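Local coordinates for putative two-component sensor histidine kinase protein (Sinorhizobium meliloti, PDB 3HCY), which is probably a light-sensing histidine kinase that uses ATP to phosphorylate a histidine, represented here by its GAF domain, at residues 88-96 and 107-118. Sequence-based numbering, arbitrary orientation.
Sequences EGIAALGFF and KFMTYYDRPHRF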
loop_
_atom_site.group_PDB
_atom_site.type_symbol
_atom_site.label_atom_id
_atom_site.label_comp_id
_atom_site.label_asym_id
_atom_site.label_seq_id
_atom_site.Cartn_x
_atom_site.Cartn_y
_atom_site.Cartn_z
ATOM N N GLU A 88 7.543 9.267 -26.197
ATOM C CA GLU A 88 6.825 8.141 -25.585
ATOM C C GLU A 88 5.342 8.403 -25.546
ATOM O O GLU A 88 4.542 7.481 -25.422
ATOM C CB GLU A 88 7.339 7.874 -24.156
ATOM C CG GLU A 88 6.663 6.711 -23.360
ATOM C CD GLU A 88 6.831 5.347 -23.988
ATOM O OE1 GLU A 88 7.804 5.188 -24.723
ATOM O OE2 GLU A 88 5.987 4.444 -23.765
ATOM N N GLY A 89 4.957 9.664 -25.676
ATOM C CA GLY A 89 3.549 10.019 -25.661
ATOM C C GLY A 89 3.045 10.544 -24.328
ATOM O O GLY A 89 1.836 10.653 -24.177
ATOM N N ILE A 90 3.952 10.883 -23.393
ATOM C CA ILE A 90 3.612 11.334 -22.019
ATOM C C ILE A 90 3.646 12.878 -21.899
ATOM O O ILE A 90 4.568 13.515 -22.435
ATOM C CB ILE A 90 4.644 10.774 -21.001
ATOM C CG1 ILE A 90 4.502 9.262 -20.886
ATOM C CG2 ILE A 90 4.601 11.509 -19.624
ATOM C CD1 ILE A 90 5.851 8.555 -20.623
ATOM N N ALA A 91 2.670 13.461 -21.184
ATOM C CA ALA A 91 2.513 14.915 -21.000
ATOM C C ALA A 91 2.736 15.352 -19.521
ATOM O O ALA A 91 3.021 16.520 -19.225
ATOM C CB ALA A 91 1.087 15.333 -21.459
ATOM N N ALA A 92 2.547 14.436 -18.581
ATOM C CA ALA A 92 2.574 14.809 -17.204
ATOM C C ALA A 92 3.102 13.634 -16.404
ATOM O O ALA A 92 2.917 12.479 -16.789
ATOM C CB ALA A 92 1.193 15.220 -16.753
ATOM N N LEU A 93 3.817 13.929 -15.320
ATOM C CA LEU A 93 4.361 12.868 -14.493
ATOM C C LEU A 93 4.508 13.238 -13.007
ATOM O O LEU A 93 4.677 14.410 -12.606
ATOM C CB LEU A 93 5.712 12.369 -15.032
ATOM C CG LEU A 93 6.339 12.724 -16.398
ATOM C CD1 LEU A 93 6.598 14.239 -16.561
ATOM C CD2 LEU A 93 7.645 11.929 -16.566
ATOM N N GLY A 94 4.457 12.178 -12.208
ATOM C CA GLY A 94 4.522 12.270 -10.758
ATOM C C GLY A 94 5.596 11.338 -10.258
ATOM O O GLY A 94 5.582 10.144 -10.571
ATOM N N PHE A 95 6.518 11.897 -9.489
ATOM C CA PHE A 95 7.575 11.129 -8.864
ATOM C C PHE A 95 7.383 11.039 -7.346
ATOM O O PHE A 95 7.395 12.038 -6.669
ATOM C CB PHE A 95 8.933 11.793 -9.059
ATOM C CG PHE A 95 9.280 12.151 -10.478
ATOM C CD1 PHE A 95 10.292 11.460 -11.144
ATOM C CD2 PHE A 95 8.686 13.254 -11.108
ATOM C CE1 PHE A 95 10.664 11.817 -12.420
ATOM C CE2 PHE A 95 9.056 13.619 -12.398
ATOM C CZ PHE A 95 10.036 12.902 -13.049
ATOM N N PHE A 96 7.265 9.830 -6.831
ATOM C CA PHE A 96 7.078 9.607 -5.428
ATOM C C PHE A 96 8.196 8.704 -4.965
ATOM O O PHE A 96 8.298 7.586 -5.432
ATOM C CB PHE A 96 5.742 8.945 -5.174
ATOM C CG PHE A 96 4.611 9.620 -5.871
ATOM C CD1 PHE A 96 3.929 10.654 -5.260
ATOM C CD2 PHE A 96 4.267 9.257 -7.177
ATOM C CE1 PHE A 96 2.913 11.292 -5.919
ATOM C CE2 PHE A 96 3.238 9.892 -7.852
ATOM C CZ PHE A 96 2.566 10.909 -7.226
ATOM N N LYS A 107 11.895 4.866 -6.645
ATOM C CA LYS A 107 10.831 5.811 -6.903
ATOM C C LYS A 107 9.736 5.059 -7.625
ATOM O O LYS A 107 9.998 3.995 -8.185
ATOM C CB LYS A 107 11.345 7.017 -7.736
ATOM C CG LYS A 107 11.653 6.793 -9.306
ATOM C CD LYS A 107 12.428 8.059 -9.897
ATOM C CE LYS A 107 12.376 8.270 -11.436
ATOM N NZ LYS A 107 13.063 9.594 -11.825
ATOM N N PHE A 108 8.522 5.594 -7.575
ATOM C CA PHE A 108 7.473 5.090 -8.441
ATOM C C PHE A 108 6.783 6.280 -9.078
ATOM O O PHE A 108 6.755 7.367 -8.500
ATOM C CB PHE A 108 6.501 4.088 -7.729
ATOM C CG PHE A 108 5.155 4.674 -7.332
ATOM C CD1 PHE A 108 4.163 4.836 -8.253
ATOM C CD2 PHE A 108 4.902 5.040 -6.041
ATOM C CE1 PHE A 108 2.946 5.378 -7.886
ATOM C CE2 PHE A 108 3.704 5.585 -5.676
ATOM C CZ PHE A 108 2.736 5.767 -6.592
ATOM N N MET A 109 6.299 6.058 -10.298
ATOM C CA MET A 109 5.971 7.139 -11.203
ATOM C C MET A 109 4.548 6.899 -11.666
ATOM O O MET A 109 4.149 5.744 -11.960
ATOM C CB MET A 109 6.909 7.189 -12.459
ATOM C CG MET A 109 8.448 7.203 -12.256
ATOM S SD MET A 109 9.001 8.775 -11.730
ATOM C CE MET A 109 8.014 9.814 -12.787
ATOM N N THR A 110 3.806 7.997 -11.742
ATOM C CA THR A 110 2.541 8.007 -12.437
ATOM C C THR A 110 2.764 8.887 -13.644
ATOM O O THR A 110 3.421 9.898 -13.543
ATOM C CB THR A 110 1.488 8.647 -11.594
ATOM O OG1 THR A 110 2.021 9.897 -11.135
ATOM C CG2 THR A 110 1.130 7.761 -10.422
ATOM N N TYR A 111 2.221 8.481 -14.774
ATOM C CA TYR A 111 2.368 9.186 -16.037
ATOM C C TYR A 111 0.960 9.515 -16.529
ATOM O O TYR A 111 0.015 8.739 -16.300
ATOM C CB TYR A 111 3.060 8.295 -17.063
ATOM C CG TYR A 111 4.413 7.784 -16.646
ATOM C CD1 TYR A 111 5.542 8.586 -16.734
ATOM C CD2 TYR A 111 4.591 6.476 -16.188
ATOM C CE1 TYR A 111 6.818 8.112 -16.364
ATOM C CE2 TYR A 111 5.875 5.999 -15.816
ATOM C CZ TYR A 111 6.960 6.824 -15.918
ATOM O OH TYR A 111 8.198 6.405 -15.546
ATOM N N TYR A 112 0.815 10.660 -17.175
ATOM C CA TYR A 112 -0.447 11.041 -17.791
ATOM C C TYR A 112 -0.171 11.499 -19.211
ATOM O O TYR A 112 0.722 12.339 -19.428
ATOM C CB TYR A 112 -1.102 12.177 -17.027
ATOM C CG TYR A 112 -1.522 11.799 -15.627
ATOM C CD1 TYR A 112 -2.842 11.480 -15.338
ATOM C CD2 TYR A 112 -0.594 11.780 -14.586
ATOM C CE1 TYR A 112 -3.234 11.175 -14.067
ATOM C CE2 TYR A 112 -0.978 11.445 -13.309
ATOM C CZ TYR A 112 -2.298 11.148 -13.051
ATOM O OH TYR A 112 -2.673 10.802 -11.755
ATOM N N ASP A 113 -0.921 10.945 -20.165
ATOM C CA ASP A 113 -0.734 11.233 -21.586
ATOM C C ASP A 113 -1.165 12.689 -21.998
ATOM O O ASP A 113 -0.876 13.143 -23.095
ATOM C CB ASP A 113 -1.549 10.229 -22.411
ATOM C CG ASP A 113 -1.097 8.811 -22.241
ATOM O OD1 ASP A 113 0.102 8.649 -21.951
ATOM O OD2 ASP A 113 -1.946 7.883 -22.426
ATOM N N ARG A 114 -1.907 13.388 -21.153
ATOM C CA ARG A 114 -2.212 14.814 -21.388
ATOM C C ARG A 114 -1.931 15.522 -20.067
ATOM O O ARG A 114 -1.813 14.882 -19.012
ATOM C CB ARG A 114 -3.649 15.074 -21.891
ATOM C CG ARG A 114 -4.721 14.733 -20.868
ATOM C CD ARG A 114 -6.191 14.885 -21.360
ATOM N NE ARG A 114 -7.234 14.598 -20.355
ATOM C CZ ARG A 114 -7.703 13.378 -20.031
ATOM N NH1 ARG A 114 -7.209 12.257 -20.597
ATOM N NH2 ARG A 114 -8.674 13.261 -19.116
ATOM N N PRO A 115 -1.761 16.844 -20.124
ATOM C CA PRO A 115 -1.482 17.620 -18.924
ATOM C C PRO A 115 -2.368 17.283 -17.745
ATOM O O PRO A 115 -3.512 16.869 -17.910
ATOM C CB PRO A 115 -1.743 19.042 -19.379
ATOM C CG PRO A 115 -1.315 19.045 -20.809
ATOM C CD PRO A 115 -1.593 17.659 -21.346
ATOM N N HIS A 116 -1.823 17.488 -16.558
ATOM C CA HIS A 116 -2.500 17.063 -15.362
ATOM C C HIS A 116 -2.042 17.829 -14.090
ATOM O O HIS A 116 -0.869 17.803 -13.719
ATOM C CB HIS A 116 -2.290 15.545 -15.223
ATOM C CG HIS A 116 -2.968 14.950 -14.043
ATOM N ND1 HIS A 116 -2.401 14.967 -12.784
ATOM C CD2 HIS A 116 -4.147 14.307 -13.920
ATOM C CE1 HIS A 116 -3.207 14.358 -11.934
ATOM N NE2 HIS A 116 -4.276 13.952 -12.597
ATOM N N ARG A 117 -2.980 18.527 -13.457
ATOM C CA ARG A 117 -2.839 19.060 -12.081
ATOM C C ARG A 117 -3.053 18.009 -10.968
ATOM O O ARG A 117 -3.978 17.208 -10.999
ATOM C CB ARG A 117 -3.845 20.188 -11.888
ATOM C CG ARG A 117 -5.303 19.653 -11.797
ATOM C CD ARG A 117 -5.640 18.331 -12.700
ATOM N NE ARG A 117 -5.664 18.580 -14.164
ATOM C CZ ARG A 117 -5.864 17.663 -15.127
ATOM N NH1 ARG A 117 -6.039 16.365 -14.853
ATOM N NH2 ARG A 117 -5.865 18.060 -16.399
ATOM N N PHE A 118 -2.222 18.039 -9.959
ATOM C CA PHE A 118 -2.275 16.956 -9.012
ATOM C C PHE A 118 -3.123 17.327 -7.804
ATOM O O PHE A 118 -2.735 18.158 -6.996
ATOM C CB PHE A 118 -0.867 16.497 -8.623
ATOM C CG PHE A 118 -0.088 15.891 -9.777
ATOM C CD1 PHE A 118 0.352 16.683 -10.844
ATOM C CD2 PHE A 118 0.189 14.530 -9.815
ATOM C CE1 PHE A 118 1.077 16.114 -11.897
ATOM C CE2 PHE A 118 0.912 13.966 -10.872
ATOM C CZ PHE A 118 1.360 14.731 -11.889
#
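Ala92, Gly94 and Phe96 pair with Tyr112, Thr110 and Phe108 through reciprocal N-H...O bonds, which makes 92-96 and 107-112 the antiparallel arms of a beta hairpin. The strand axes approach to 4.6 Å. At the Tyr112 end the regular pairing gives way to a classic beta bulge, in which Ala91 and Ala92 both face Tyr112: Tyr112 O accepts from Ala91 N and Ala92 N, each at 2.9 Å, though the bond from Ala92 is the more bent (136°). Between the hydrogen-bonded pairs, CA-H...O contacts such as Leu93 CA to Thr110 O (3.3 Å) add to the backbone pairing.

On the face bearing Leu93, Phe95, Met109 and Tyr111, the Met109 chain bends beyond CB, with SD turned out of the extended line (chi2 -76°), and lays CE over one face of the Phe95 ring, a CH-pi contact, while SD approaches obliquely, a Met-aromatic contact. The extended Lys107 chain runs alongside the same ring and brings its end to the ring edge. Leu93 CD2 meets the edge of the Tyr111 ring.

The other face gathers Phe96 and Phe108, whose nearly parallel planes (25°) are slid so far apart that the rings barely overlap. Thr110 OG1 lies at the edge of Phe96, in its plane. Beyond the bulge, 115-118 folds back along this side: His116 CB packs on Ala92 CB (3.8 Å), and Phe118 CZ reaches Leu93 O.

Within the five-stranded GAF sheet, strand 67-69 flanks 92-96 and strand 23-29 flanks 107-112, with Ser25 hydrogen-bonded to Tyr111 OH and Arg23 in a salt bridge with Asp113. Helix 120-146 packs against Phe96, Tyr112, His116 and Phe118.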